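Luciferase-like enzymeAMP-CoA-ligase (Zophobas atratus, PDB 4W8O) probably acts as an AMP-dependent CoA ligase of the adenylate-forming ANL superfamily, related to beetle luciferases, that would activate carboxylic acids as acyl-adenylates. Local coordinates at residues R248-E253 / T274-N279; L220-M225 / L267-I272; G8-P13 / S353-L358; S325-L330 / S381-T386. All blocks are in the same frame, centred on the assembly; numbering follows the deposited sequence.

Interaction 1 (R248-E253 / T274-N279)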
loop_
_atom_site.group_PDB
_atom_site.type_symbol
_atom_site.label_atom_id
_atom_site.label_comp_id
_atom_site.label_asym_id
_atom_site.label_seq_id
_atom_site.Cartn_x
_atom_site.Cartn_y
_atom_site.Cartn_z
ATOM N N ARG A 248 6.406 14.437 4.307
ATOM C CA ARG A 248 6.151 14.820 2.932
ATOM C C ARG A 248 7.318 14.472 2.018
ATOM O O ARG A 248 7.118 13.963 0.922
ATOM C CB ARG A 248 5.865 16.318 2.835
ATOM C CG ARG A 248 4.920 16.646 1.700
ATOM C CD ARG A 248 3.475 16.450 2.135
ATOM N NE ARG A 248 2.971 17.616 2.867
ATOM C CZ ARG A 248 2.625 18.770 2.298
ATOM N NH1 ARG A 248 2.183 19.772 3.050
ATOM N NH2 ARG A 248 2.725 18.933 0.981
ATOM N N SER A 249 8.528 14.746 2.484
ATOM C CA SER A 249 9.727 14.576 1.678
ATOM C C SER A 249 10.792 13.854 2.459
ATOM O O SER A 249 10.963 14.072 3.651
ATOM C CB SER A 249 10.283 15.933 1.256
ATOM O OG SER A 249 9.366 16.606 0.429
ATOM N N MET A 250 11.530 13.011 1.763
ATOM C CA MET A 250 12.611 12.278 2.361
ATOM C C MET A 250 13.852 13.164 2.357
ATOM O O MET A 250 14.271 13.645 1.311
ATOM C CB MET A 250 12.844 11.004 1.563
ATOM C CG MET A 250 13.671 9.967 2.286
ATOM S SD MET A 250 15.409 10.415 2.346
ATOM C CE MET A 250 16.008 9.082 3.368
ATOM N N GLU A 251 14.399 13.402 3.545
ATOM C CA GLU A 251 15.717 14.004 3.716
ATOM C C GLU A 251 16.475 13.176 4.734
ATOM O O GLU A 251 15.899 12.745 5.729
ATOM C CB GLU A 251 15.622 15.445 4.205
ATOM C CG GLU A 251 15.474 16.475 3.098
ATOM C CD GLU A 251 14.036 16.894 2.867
ATOM O OE1 GLU A 251 13.407 17.402 3.824
ATOM O OE2 GLU A 251 13.540 16.738 1.725
ATOM N N GLY A 252 17.763 12.966 4.484
ATOM C CA GLY A 252 18.592 12.111 5.326
ATOM C C GLY A 252 18.577 12.501 6.790
ATOM O O GLY A 252 18.236 11.699 7.657
ATOM N N GLU A 253 18.940 13.746 7.049
ATOM C CA GLU A 253 19.057 14.275 8.399
ATOM C C GLU A 253 17.730 14.209 9.155
ATOM O O GLU A 253 17.665 13.714 10.283
ATOM C CB GLU A 253 19.518 15.727 8.331
ATOM C CG GLU A 253 20.080 16.251 9.634
ATOM C CD GLU A 253 21.564 15.991 9.779
ATOM O OE1 GLU A 253 22.014 15.776 10.923
ATOM O OE2 GLU A 253 22.287 16.013 8.756
ATOM N N THR A 274 17.818 5.865 0.021
ATOM C CA THR A 274 18.666 5.419 1.142
ATOM C C THR A 274 20.061 6.025 1.101
ATOM O O THR A 274 20.726 6.095 2.124
ATOM C CB THR A 274 18.840 3.890 1.215
ATOM O OG1 THR A 274 19.501 3.416 0.039
ATOM C CG2 THR A 274 17.505 3.202 1.386
ATOM N N TYR A 275 20.491 6.451 -0.085
ATOM C CA TYR A 275 21.773 7.130 -0.246
ATOM C C TYR A 275 21.814 8.458 0.502
ATOM O O TYR A 275 22.893 8.910 0.882
ATOM C CB TYR A 275 22.116 7.311 -1.732
ATOM C CG TYR A 275 22.536 6.013 -2.390
ATOM C CD1 TYR A 275 21.601 5.163 -2.966
ATOM C CD2 TYR A 275 23.872 5.623 -2.409
ATOM C CE1 TYR A 275 21.983 3.965 -3.546
ATOM C CE2 TYR A 275 24.261 4.428 -2.985
ATOM C CZ TYR A 275 23.315 3.605 -3.552
ATOM O OH TYR A 275 23.713 2.419 -4.128
ATOM N N GLN A 276 20.653 9.069 0.734
ATOM C CA GLN A 276 20.575 10.253 1.589
ATOM C C GLN A 276 20.825 9.926 3.066
ATOM O O GLN A 276 21.323 10.773 3.809
ATOM C CB GLN A 276 19.231 10.955 1.430
ATOM C CG GLN A 276 19.032 11.571 0.057
ATOM C CD GLN A 276 17.848 12.522 0.003
ATOM O OE1 GLN A 276 17.609 13.290 0.933
ATOM N NE2 GLN A 276 17.104 12.480 -1.098
ATOM N N LEU A 277 20.489 8.705 3.484
ATOM C CA LEU A 277 20.733 8.269 4.864
ATOM C C LEU A 277 22.216 8.012 5.113
ATOM O O LEU A 277 22.768 8.477 6.096
ATOM C CB LEU A 277 19.950 6.994 5.192
ATOM C CG LEU A 277 18.435 7.071 5.031
ATOM C CD1 LEU A 277 17.815 5.695 5.178
ATOM C CD2 LEU A 277 17.852 8.051 6.036
ATOM N N THR A 278 22.845 7.267 4.209
ATOM C CA THR A 278 24.245 6.886 4.348
ATOM C C THR A 278 25.226 8.051 4.141
ATOM O O THR A 278 26.377 7.947 4.512
ATOM C CB THR A 278 24.601 5.747 3.382
ATOM O OG1 THR A 278 24.146 6.080 2.069
ATOM C CG2 THR A 278 23.943 4.433 3.831
ATOM N N ASN A 279 24.766 9.156 3.561
ATOM C CA ASN A 279 25.598 10.342 3.408
ATOM C C ASN A 279 25.392 11.384 4.510
ATOM O O ASN A 279 25.964 12.471 4.453
ATOM C CB ASN A 279 25.379 10.949 2.026
ATOM C CG ASN A 279 26.107 10.177 0.949
ATOM O OD1 ASN A 279 27.299 10.384 0.723
ATOM N ND2 ASN A 279 25.405 9.267 0.296
#
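The chain from Ser249 to Glu251 arrives extended, turns into a helix at Gly252, and there meets the short, weakly bonded helical turn 274-278, with the Gly252 and Leu277 CA atoms 4.4 Å apart. This is the start of the helix in a beta-alpha-beta crossover: strand 243-246 leads through helix 252-262 to the parallel strand 266-268, and Glu251 is the N-cap. Gly252 CA points a hydrogen at the Gln276 carbonyl, with 3.4 Å between CA and O, and any side chain on Gly252 would run into that oxygen.

Met250 carries the apolar half of the contact. Its CG stands anti to the backbone N (chi1 -164°) and the chain then bends at chi2 (-74°), which swings the thioether over to the turn, where it crosses Leu277 at about a right angle. Met250 CE meets Leu277 CD2 at 3.4 Å, tighter than usual van der Waals contact, and Thr255 of helix 252-262 touches both side chains. Gln276 reaches out extended beyond CG, its CB 4.0 Å from Met250 SD and its terminal amide lying against the backbone of Met250 and Glu251. An alanine here would lose that arm and is likely to uncover the peptide just before the helix, loosening the cover over Met250.

On the far side of the turn, the Tyr275 carbonyl takes a hydrogen bond from a side chain of its own segment: Asn279 ND2 donates to Tyr275 O at 2.6 Å, almost dead straight at 179° and in the plane of the amide.

Interaction 2 (L220-M225 / L267-I272)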
loop_
_atom_site.group_PDB
_atom_site.type_symbol
_atom_site.label_atom_id
_atom_site.label_comp_id
_atom_site.label_asym_id
_atom_site.label_seq_id
_atom_site.Cartn_x
_atom_site.Cartn_y
_atom_site.Cartn_z
ATOM N N LEU A 220 7.671 4.472 9.564
ATOM C CA LEU A 220 7.703 5.718 8.796
ATOM C C LEU A 220 7.635 5.400 7.307
ATOM O O LEU A 220 8.246 4.435 6.842
ATOM C CB LEU A 220 8.986 6.506 9.098
ATOM C CG LEU A 220 9.296 7.777 8.291
ATOM C CD1 LEU A 220 8.193 8.817 8.421
ATOM C CD2 LEU A 220 10.622 8.378 8.737
ATOM N N HIS A 221 6.887 6.204 6.557
ATOM C CA HIS A 221 6.947 6.123 5.106
ATOM C C HIS A 221 6.688 7.477 4.476
ATOM O O HIS A 221 6.207 8.402 5.128
ATOM C CB HIS A 221 5.953 5.088 4.590
ATOM C CG HIS A 221 4.535 5.543 4.649
ATOM N ND1 HIS A 221 3.820 5.892 3.525
ATOM C CD2 HIS A 221 3.709 5.740 5.700
ATOM C CE1 HIS A 221 2.605 6.271 3.882
ATOM N NE2 HIS A 221 2.516 6.192 5.196
ATOM N N PHE A 222 7.017 7.576 3.199
ATOM C CA PHE A 222 6.884 8.819 2.448
ATOM C C PHE A 222 5.889 8.712 1.304
ATOM O O PHE A 222 5.392 9.731 0.835
ATOM C CB PHE A 222 8.254 9.225 1.895
ATOM C CG PHE A 222 9.315 9.345 2.956
ATOM C CD1 PHE A 222 9.429 10.501 3.712
ATOM C CD2 PHE A 222 10.179 8.298 3.214
ATOM C CE1 PHE A 222 10.386 10.611 4.704
ATOM C CE2 PHE A 222 11.142 8.401 4.207
ATOM C CZ PHE A 222 11.242 9.559 4.953
ATOM N N THR A 223 5.624 7.492 0.840
ATOM C CA THR A 223 4.745 7.260 -0.301
ATOM C C THR A 223 3.324 7.682 0.008
ATOM O O THR A 223 2.831 7.473 1.111
ATOM C CB THR A 223 4.691 5.766 -0.703
ATOM O OG1 THR A 223 4.561 4.948 0.473
ATOM C CG2 THR A 223 5.944 5.366 -1.481
ATOM N N THR A 224 2.663 8.246 -0.992
ATOM C CA THR A 224 1.262 8.636 -0.892
ATOM C C THR A 224 0.379 7.410 -1.045
ATOM O O THR A 224 0.868 6.324 -1.381
ATOM C CB THR A 224 0.897 9.650 -1.985
ATOM O OG1 THR A 224 1.160 9.076 -3.269
ATOM C CG2 THR A 224 1.708 10.934 -1.817
ATOM N N MET A 225 -0.922 7.594 -0.816
ATOM C CA MET A 225 -1.890 6.489 -0.840
ATOM C C MET A 225 -2.221 6.026 -2.256
ATOM O O MET A 225 -2.904 5.028 -2.448
ATOM C CB MET A 225 -3.167 6.881 -0.087
ATOM C CG MET A 225 -2.964 7.124 1.405
ATOM S SD MET A 225 -2.442 5.645 2.295
ATOM C CE MET A 225 -1.889 6.366 3.842
ATOM N N LEU A 267 11.000 1.646 8.683
ATOM C CA LEU A 267 10.865 2.643 7.652
ATOM C C LEU A 267 10.763 1.935 6.311
ATOM O O LEU A 267 11.526 1.000 6.048
ATOM C CB LEU A 267 12.081 3.575 7.700
ATOM C CG LEU A 267 12.608 4.215 6.424
ATOM C CD1 LEU A 267 11.621 5.256 5.923
ATOM C CD2 LEU A 267 13.963 4.845 6.712
ATOM N N PHE A 268 9.807 2.346 5.473
ATOM C CA PHE A 268 9.819 1.927 4.078
ATOM C C PHE A 268 10.228 3.101 3.198
ATOM O O PHE A 268 9.729 4.209 3.364
ATOM C CB PHE A 268 8.478 1.390 3.591
ATOM C CG PHE A 268 8.427 1.244 2.095
ATOM C CD1 PHE A 268 9.041 0.168 1.472
ATOM C CD2 PHE A 268 7.845 2.222 1.307
ATOM C CE1 PHE A 268 9.038 0.054 0.092
ATOM C CE2 PHE A 268 7.836 2.114 -0.072
ATOM C CZ PHE A 268 8.436 1.031 -0.681
ATOM N N VAL A 269 11.124 2.832 2.255
ATOM C CA VAL A 269 11.546 3.815 1.254
ATOM C C VAL A 269 12.290 3.102 0.117
ATOM O O VAL A 269 12.976 2.100 0.336
ATOM C CB VAL A 269 12.422 4.930 1.879
ATOM C CG1 VAL A 269 13.785 4.404 2.297
ATOM C CG2 VAL A 269 12.575 6.107 0.926
ATOM N N ALA A 270 12.152 3.622 -1.095
ATOM C CA ALA A 270 12.803 3.025 -2.254
ATOM C C ALA A 270 14.330 3.116 -2.110
ATOM O O ALA A 270 14.840 4.010 -1.414
ATOM C CB ALA A 270 12.321 3.690 -3.535
ATOM N N PRO A 271 15.066 2.179 -2.737
ATOM C CA PRO A 271 16.519 2.126 -2.558
ATOM C C PRO A 271 17.242 3.445 -2.790
ATOM O O PRO A 271 18.140 3.793 -2.028
ATOM C CB PRO A 271 16.965 1.104 -3.610
ATOM C CG PRO A 271 15.791 0.209 -3.775
ATOM C CD PRO A 271 14.588 1.093 -3.613
ATOM N N ILE A 272 16.853 4.170 -3.834
ATOM C CA ILE A 272 17.603 5.355 -4.246
ATOM C C ILE A 272 17.654 6.455 -3.177
ATOM O O ILE A 272 18.667 7.136 -3.052
ATOM C CB ILE A 272 17.092 5.914 -5.587
ATOM C CG1 ILE A 272 18.113 6.915 -6.146
ATOM C CG2 ILE A 272 15.701 6.526 -5.432
ATOM C CD1 ILE A 272 17.889 7.263 -7.598
HETATM O O HOH W 1 8.238 5.585 1.395
#
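Phe222 puts CG beside its backbone N (chi1 -56°), which brings its ring across to the neighbouring strand, while Phe268 holds CG anti to N (chi1 168°) and sends its ring to the opposite face of the sheet. The two segments are the ends of adjacent parallel strands, 218-221 and 266-268, in the central mixed sheet of the AMP-binding fold. Leu220 pairs with Leu267, and Phe268 N donates to Leu220 O at 2.9 Å, nearly along the C=O axis. The same oxygen also receives the CA hydrogen of Leu267.

The leucines lie side by side on the face covered by helix 252-262, where Thr255 touches both. Phe222 crosses Leu267 obliquely, its CE2 3.6 Å from Leu267 CD1, and runs alongside Val269, with Phe222 CD2 4.0 Å from Val269 CG2. On the other face Thr223 meets the Phe268 ring at its edge, CG2 to CE2 at 4.0 Å.

Past the paired residues the strands part, and a water bridges them in place of a direct backbone hydrogen bond. It accepts from Phe222 N at 3.0 Å and donates to Phe268 O at 2.8 Å. His221 ND1 shares a hydrogen bond with Thr223 OG1, 3.3 Å away, and Thr223 OG1 also bonds Thr229.

The imidazole's other nitrogen, NE2, bonds Arg244, whose charge would probably discourage a second proton on His221. Phe268 lines the pocket holding a glycol, probably from the crystallisation liquor; its ring edge meets the contact through apolar carbon, so the polar tie between the parting strand ends falls to the water.

Interaction 3 (G8-P13 / S353-L358)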
loop_
_atom_site.group_PDB
_atom_site.type_symbol
_atom_site.label_atom_id
_atom_site.label_comp_id
_atom_site.label_asym_id
_atom_site.label_seq_id
_atom_site.Cartn_x
_atom_site.Cartn_y
_atom_site.Cartn_z
ATOM N N GLY A 8 4.945 -20.618 0.006
ATOM C CA GLY A 8 5.206 -19.958 1.282
ATOM C C GLY A 8 4.597 -20.710 2.449
ATOM O O GLY A 8 3.812 -21.631 2.256
ATOM N N LYS A 9 4.958 -20.303 3.663
ATOM C CA LYS A 9 4.492 -20.972 4.870
ATOM C C LYS A 9 3.009 -20.712 5.063
ATOM O O LYS A 9 2.481 -19.706 4.587
ATOM C CB LYS A 9 5.271 -20.482 6.100
ATOM C CG LYS A 9 4.836 -19.107 6.596
ATOM C CD LYS A 9 5.596 -18.649 7.834
ATOM C CE LYS A 9 5.089 -17.283 8.274
ATOM N NZ LYS A 9 5.921 -16.651 9.330
ATOM N N GLU A 10 2.339 -21.611 5.773
ATOM C CA GLU A 10 0.911 -21.458 6.029
ATOM C C GLU A 10 0.644 -20.491 7.177
ATOM O O GLU A 10 1.501 -20.261 8.037
ATOM C CB GLU A 10 0.253 -22.817 6.321
ATOM C CG GLU A 10 -0.091 -23.624 5.072
ATOM C CD GLU A 10 -1.191 -22.994 4.219
ATOM O OE1 GLU A 10 -1.391 -23.459 3.080
ATOM O OE2 GLU A 10 -1.865 -22.042 4.675
ATOM N N PHE A 11 -0.542 -19.886 7.145
ATOM C CA PHE A 11 -1.100 -19.202 8.307
ATOM C C PHE A 11 -2.605 -19.380 8.270
ATOM O O PHE A 11 -3.151 -19.793 7.257
ATOM C CB PHE A 11 -0.684 -17.718 8.388
ATOM C CG PHE A 11 -1.221 -16.834 7.276
ATOM C CD1 PHE A 11 -2.490 -16.278 7.351
ATOM C CD2 PHE A 11 -0.417 -16.503 6.184
ATOM C CE1 PHE A 11 -2.961 -15.447 6.340
ATOM C CE2 PHE A 11 -0.880 -15.674 5.172
ATOM C CZ PHE A 11 -2.154 -15.139 5.252
ATOM N N HIS A 12 -3.262 -19.097 9.386
ATOM C CA HIS A 12 -4.708 -19.197 9.477
ATOM C C HIS A 12 -5.292 -17.791 9.326
ATOM O O HIS A 12 -5.109 -16.961 10.212
ATOM C CB HIS A 12 -5.113 -19.803 10.820
ATOM C CG HIS A 12 -6.587 -19.766 11.065
ATOM N ND1 HIS A 12 -7.449 -20.719 10.565
ATOM C CD2 HIS A 12 -7.359 -18.866 11.722
ATOM C CE1 HIS A 12 -8.686 -20.418 10.918
ATOM N NE2 HIS A 12 -8.658 -19.297 11.617
ATOM N N PRO A 13 -5.976 -17.506 8.200
ATOM C CA PRO A 13 -6.470 -16.131 8.039
ATOM C C PRO A 13 -7.543 -15.762 9.052
ATOM O O PRO A 13 -8.465 -16.538 9.270
ATOM C CB PRO A 13 -7.037 -16.124 6.607
ATOM C CG PRO A 13 -6.308 -17.227 5.906
ATOM C CD PRO A 13 -6.159 -18.291 6.966
ATOM N N SER A 353 6.432 -15.234 -0.059
ATOM C CA SER A 353 5.661 -14.820 1.109
ATOM C C SER A 353 4.665 -15.910 1.551
ATOM O O SER A 353 4.349 -16.816 0.774
ATOM C CB SER A 353 4.938 -13.497 0.816
ATOM O OG SER A 353 4.319 -13.539 -0.453
ATOM N N PRO A 354 4.173 -15.826 2.804
ATOM C CA PRO A 354 3.258 -16.869 3.298
ATOM C C PRO A 354 2.020 -17.030 2.422
ATOM O O PRO A 354 1.542 -16.054 1.835
ATOM C CB PRO A 354 2.863 -16.379 4.701
ATOM C CG PRO A 354 3.919 -15.414 5.095
ATOM C CD PRO A 354 4.452 -14.803 3.830
ATOM N N ARG A 355 1.543 -18.270 2.323
ATOM C CA ARG A 355 0.325 -18.613 1.594
ATOM C C ARG A 355 0.336 -18.138 0.143
ATOM O O ARG A 355 -0.712 -17.843 -0.427
ATOM C CB ARG A 355 -0.909 -18.091 2.350
ATOM C CG ARG A 355 -1.322 -19.006 3.498
ATOM C CD ARG A 355 -2.569 -18.516 4.216
ATOM N NE ARG A 355 -3.732 -18.467 3.349
ATOM C CZ ARG A 355 -4.600 -19.456 3.159
ATOM N NH1 ARG A 355 -4.461 -20.630 3.771
ATOM N NH2 ARG A 355 -5.622 -19.264 2.338
ATOM N N THR A 356 1.529 -18.091 -0.452
ATOM C CA THR A 356 1.727 -17.663 -1.828
ATOM C C THR A 356 2.434 -18.771 -2.611
ATOM O O THR A 356 3.328 -19.446 -2.077
ATOM C CB THR A 356 2.583 -16.383 -1.877
ATOM O OG1 THR A 356 1.911 -15.329 -1.174
ATOM C CG2 THR A 356 2.856 -15.944 -3.310
ATOM N N LEU A 357 2.026 -18.963 -3.868
ATOM C CA LEU A 357 2.736 -19.849 -4.794
ATOM C C LEU A 357 3.492 -19.016 -5.834
ATOM O O LEU A 357 2.959 -18.029 -6.345
ATOM C CB LEU A 357 1.759 -20.781 -5.511
ATOM C CG LEU A 357 0.844 -21.655 -4.652
ATOM C CD1 LEU A 357 -0.177 -22.344 -5.544
ATOM C CD2 LEU A 357 1.631 -22.673 -3.847
ATOM N N LEU A 358 4.722 -19.423 -6.149
ATOM C CA LEU A 358 5.525 -18.754 -7.180
ATOM C C LEU A 358 6.196 -19.776 -8.090
ATOM O O LEU A 358 6.831 -20.724 -7.614
ATOM C CB LEU A 358 6.582 -17.848 -6.538
ATOM C CG LEU A 358 7.363 -16.948 -7.503
ATOM C CD1 LEU A 358 7.747 -15.655 -6.812
ATOM C CD2 LEU A 358 8.607 -17.626 -8.072
#
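Thr356 O takes the straightest of the three hydrogen bonds across the contact, a single one from Gly8 N at 2.9 Å (168°), in the carbonyl plane. A second backbone bond is less regular, since Arg355 N reaches Lys9 O at 2.8 Å from above the carbonyl plane. Gly8 lies so close to the Ser353 carbonyl that a side chain there would collide with it. These bonds carry the pairing of strands 6-7 and 357-362, the edge of a five-stranded antiparallel sheet, on into a type II beta turn, Ser353 to Thr356, with Pro354 and Arg355 at its corners.

The Arg355 chain, bent at chi3 (62°), crosses Phe11 at about a right angle. Its CD sits over the centre of the ring as a CH-pi contact, 3.4 Å from the centroid, while Pro354 CB touches the ring edge 3.6 Å from Phe11 CD2. Beyond CD, NH1 makes a salt bridge to the syn lone pair of Glu10 OE2 at 3.1 Å, Pro13 CG covers a guanidinium face, and NH2 pairs with Asp382. An alanine here would remove both ion pairs and the CH-pi cover over one face of Phe11, and would probably loosen the N-terminal segment from the turn.

Interaction 4 (S325-L330 / S381-T386)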
loop_
_atom_site.group_PDB
_atom_site.type_symbol
_atom_site.label_atom_id
_atom_site.label_comp_id
_atom_site.label_asym_id
_atom_site.label_seq_id
_atom_site.Cartn_x
_atom_site.Cartn_y
_atom_site.Cartn_z
ATOM N N SER A 325 1.052 -4.093 -7.292
ATOM C CA SER A 325 -0.286 -3.649 -6.927
ATOM C C SER A 325 -1.298 -4.753 -7.074
ATOM O O SER A 325 -2.273 -4.807 -6.327
ATOM C CB SER A 325 -0.699 -2.462 -7.790
ATOM O OG SER A 325 0.261 -1.437 -7.650
ATOM N N GLU A 326 -1.044 -5.645 -8.027
ATOM C CA GLU A 326 -1.978 -6.713 -8.366
ATOM C C GLU A 326 -2.128 -7.796 -7.293
ATOM O O GLU A 326 -3.066 -8.595 -7.364
ATOM C CB GLU A 326 -1.558 -7.390 -9.676
ATOM C CG GLU A 326 -1.788 -6.566 -10.928
ATOM C CD GLU A 326 -0.695 -5.554 -11.217
ATOM O OE1 GLU A 326 0.239 -5.374 -10.404
ATOM O OE2 GLU A 326 -0.786 -4.927 -12.279
ATOM N N ILE A 327 -1.211 -7.844 -6.330
ATOM C CA ILE A 327 -1.155 -8.969 -5.371
ATOM C C ILE A 327 -0.436 -8.680 -4.045
ATOM O O ILE A 327 -0.467 -9.512 -3.147
ATOM C CB ILE A 327 -0.497 -10.200 -6.033
ATOM C CG1 ILE A 327 -0.800 -11.489 -5.258
ATOM C CG2 ILE A 327 1.003 -9.974 -6.200
ATOM C CD1 ILE A 327 -0.574 -12.746 -6.071
ATOM N N GLY A 328 0.181 -7.508 -3.906
ATOM C CA GLY A 328 0.919 -7.175 -2.697
ATOM C C GLY A 328 2.296 -7.821 -2.691
ATOM O O GLY A 328 2.916 -8.003 -3.742
ATOM N N LEU A 329 2.765 -8.170 -1.501
ATOM C CA LEU A 329 4.122 -8.664 -1.296
ATOM C C LEU A 329 4.268 -10.117 -1.759
ATOM O O LEU A 329 3.488 -10.977 -1.365
ATOM C CB LEU A 329 4.484 -8.528 0.186
ATOM C CG LEU A 329 5.946 -8.602 0.611
ATOM C CD1 LEU A 329 6.843 -7.726 -0.242
ATOM C CD2 LEU A 329 6.044 -8.193 2.075
ATOM N N LEU A 330 5.269 -10.368 -2.601
ATOM C CA LEU A 330 5.468 -11.670 -3.243
ATOM C C LEU A 330 6.678 -12.424 -2.712
ATOM O O LEU A 330 6.642 -13.649 -2.569
ATOM C CB LEU A 330 5.620 -11.488 -4.753
ATOM C CG LEU A 330 4.329 -11.152 -5.491
ATOM C CD1 LEU A 330 4.622 -10.966 -6.973
ATOM C CD2 LEU A 330 3.276 -12.235 -5.255
ATOM N N SER A 381 -2.236 -16.528 -5.251
ATOM C CA SER A 381 -2.630 -16.454 -3.849
ATOM C C SER A 381 -4.003 -15.813 -3.725
ATOM O O SER A 381 -4.546 -15.275 -4.695
ATOM C CB SER A 381 -1.633 -15.619 -3.041
ATOM O OG SER A 381 -1.882 -14.226 -3.172
ATOM N N ASP A 382 -4.530 -15.834 -2.505
ATOM C CA ASP A 382 -5.820 -15.229 -2.206
ATOM C C ASP A 382 -5.750 -13.704 -2.139
ATOM O O ASP A 382 -6.782 -13.066 -1.972
ATOM C CB ASP A 382 -6.365 -15.760 -0.875
ATOM C CG ASP A 382 -6.809 -17.204 -0.949
ATOM O OD1 ASP A 382 -6.862 -17.793 -2.060
ATOM O OD2 ASP A 382 -7.123 -17.747 0.128
ATOM N N ALA A 383 -4.544 -13.133 -2.269
ATOM C CA ALA A 383 -4.337 -11.679 -2.289
ATOM C C ALA A 383 -4.420 -11.099 -3.698
ATOM O O ALA A 383 -4.237 -9.906 -3.893
ATOM C CB ALA A 383 -2.983 -11.335 -1.683
ATOM N N MET A 384 -4.689 -11.950 -4.673
ATOM C CA MET A 384 -4.722 -11.559 -6.073
ATOM C C MET A 384 -5.931 -10.670 -6.372
ATOM O O MET A 384 -7.023 -10.888 -5.837
ATOM C CB MET A 384 -4.820 -12.823 -6.928
ATOM C CG MET A 384 -3.991 -12.816 -8.196
ATOM S SD MET A 384 -3.484 -14.502 -8.622
ATOM C CE MET A 384 -5.045 -15.386 -8.504
ATOM N N MET A 385 -5.724 -9.684 -7.240
ATOM C CA MET A 385 -6.814 -8.854 -7.768
ATOM C C MET A 385 -7.913 -9.710 -8.386
ATOM O O MET A 385 -7.636 -10.780 -8.944
ATOM C CB MET A 385 -6.295 -7.878 -8.823
ATOM C CG MET A 385 -5.733 -8.517 -10.085
ATOM S SD MET A 385 -5.411 -7.306 -11.387
ATOM C CE MET A 385 -4.857 -8.401 -12.692
ATOM N N THR A 386 -9.147 -9.220 -8.289
ATOM C CA THR A 386 -10.293 -9.905 -8.869
ATOM C C THR A 386 -10.436 -9.641 -10.366
ATOM O O THR A 386 -11.066 -10.423 -11.055
ATOM C CB THR A 386 -11.615 -9.511 -8.174
ATOM O OG1 THR A 386 -11.754 -8.087 -8.174
ATOM C CG2 THR A 386 -11.629 -10.008 -6.765
#
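Segment 325-330 runs from the end of strand 317-324 into the antiparallel strand 328-332, through a classic beta bulge in which Ile327 and Gly328 both face Met324. Its first residues close a Tyr-Gly-Met-Ser-Glu sequence that resembles the YGxTE motif of adenylate-forming enzymes, with Ser in place of Thr. Ser325 turns its carbonyl to His197 and takes little part in this contact. Glu326 does more: its O accepts from Met385 N at 2.9 Å, nearly along the C=O axis, the one hydrogen bond between the segments. Its side chain lies alongside Met385, CG 3.7 Å from SD, then bends at chi2 (82°) so that the carboxylate leaves the contact, and OE1 bonds the glycol in the pocket.

Ile327 is the apolar anchor. Its CA points a hydrogen at Ala383 O, while CG1, anti to the backbone N (chi1 -162°), carries CD1 to within 4.0 Å of Met384 CG. The Ile327 carbonyl sits 3.4 Å from Ala383 CB. Gly328 follows with a positive phi (80°) and opens the next strand, whose Leu329 and Leu330 carbonyls face Ser353.

Opposite Ile327 the loop is shaped by a type I turn from Ser381 to Met384, with an ST turn inside it. Ser381 OG accepts from Ala383 N at 3.0 Å, and the same OG lies 3.5 Å from Ile327 CD1.

Interactions 1 and 2 adjoin, centres 11 Å apart: Met250 CG packs on Phe222 CE2 at 3.5 Å, so the helix start of one covers the strand ends of the other. Interactions 3 and 4 also touch, centres 12 Å apart. Ser353 OG probably bonds Leu329 O at 2.8 Å, and the Asp382 partner of Arg355 comes from the loop of interaction 4. Interactions 2 and 4 both line the pocket where a glycol, probably from the crystallisation liquor, is bound: interaction 2 with Phe268, interaction 4 with Ser325, Glu326, Gly328 and Leu329. Their nearest atoms stay about 8 Å apart, and both reach the same mixed sheet. Interaction 1 lies across the chain's centre from interaction 4.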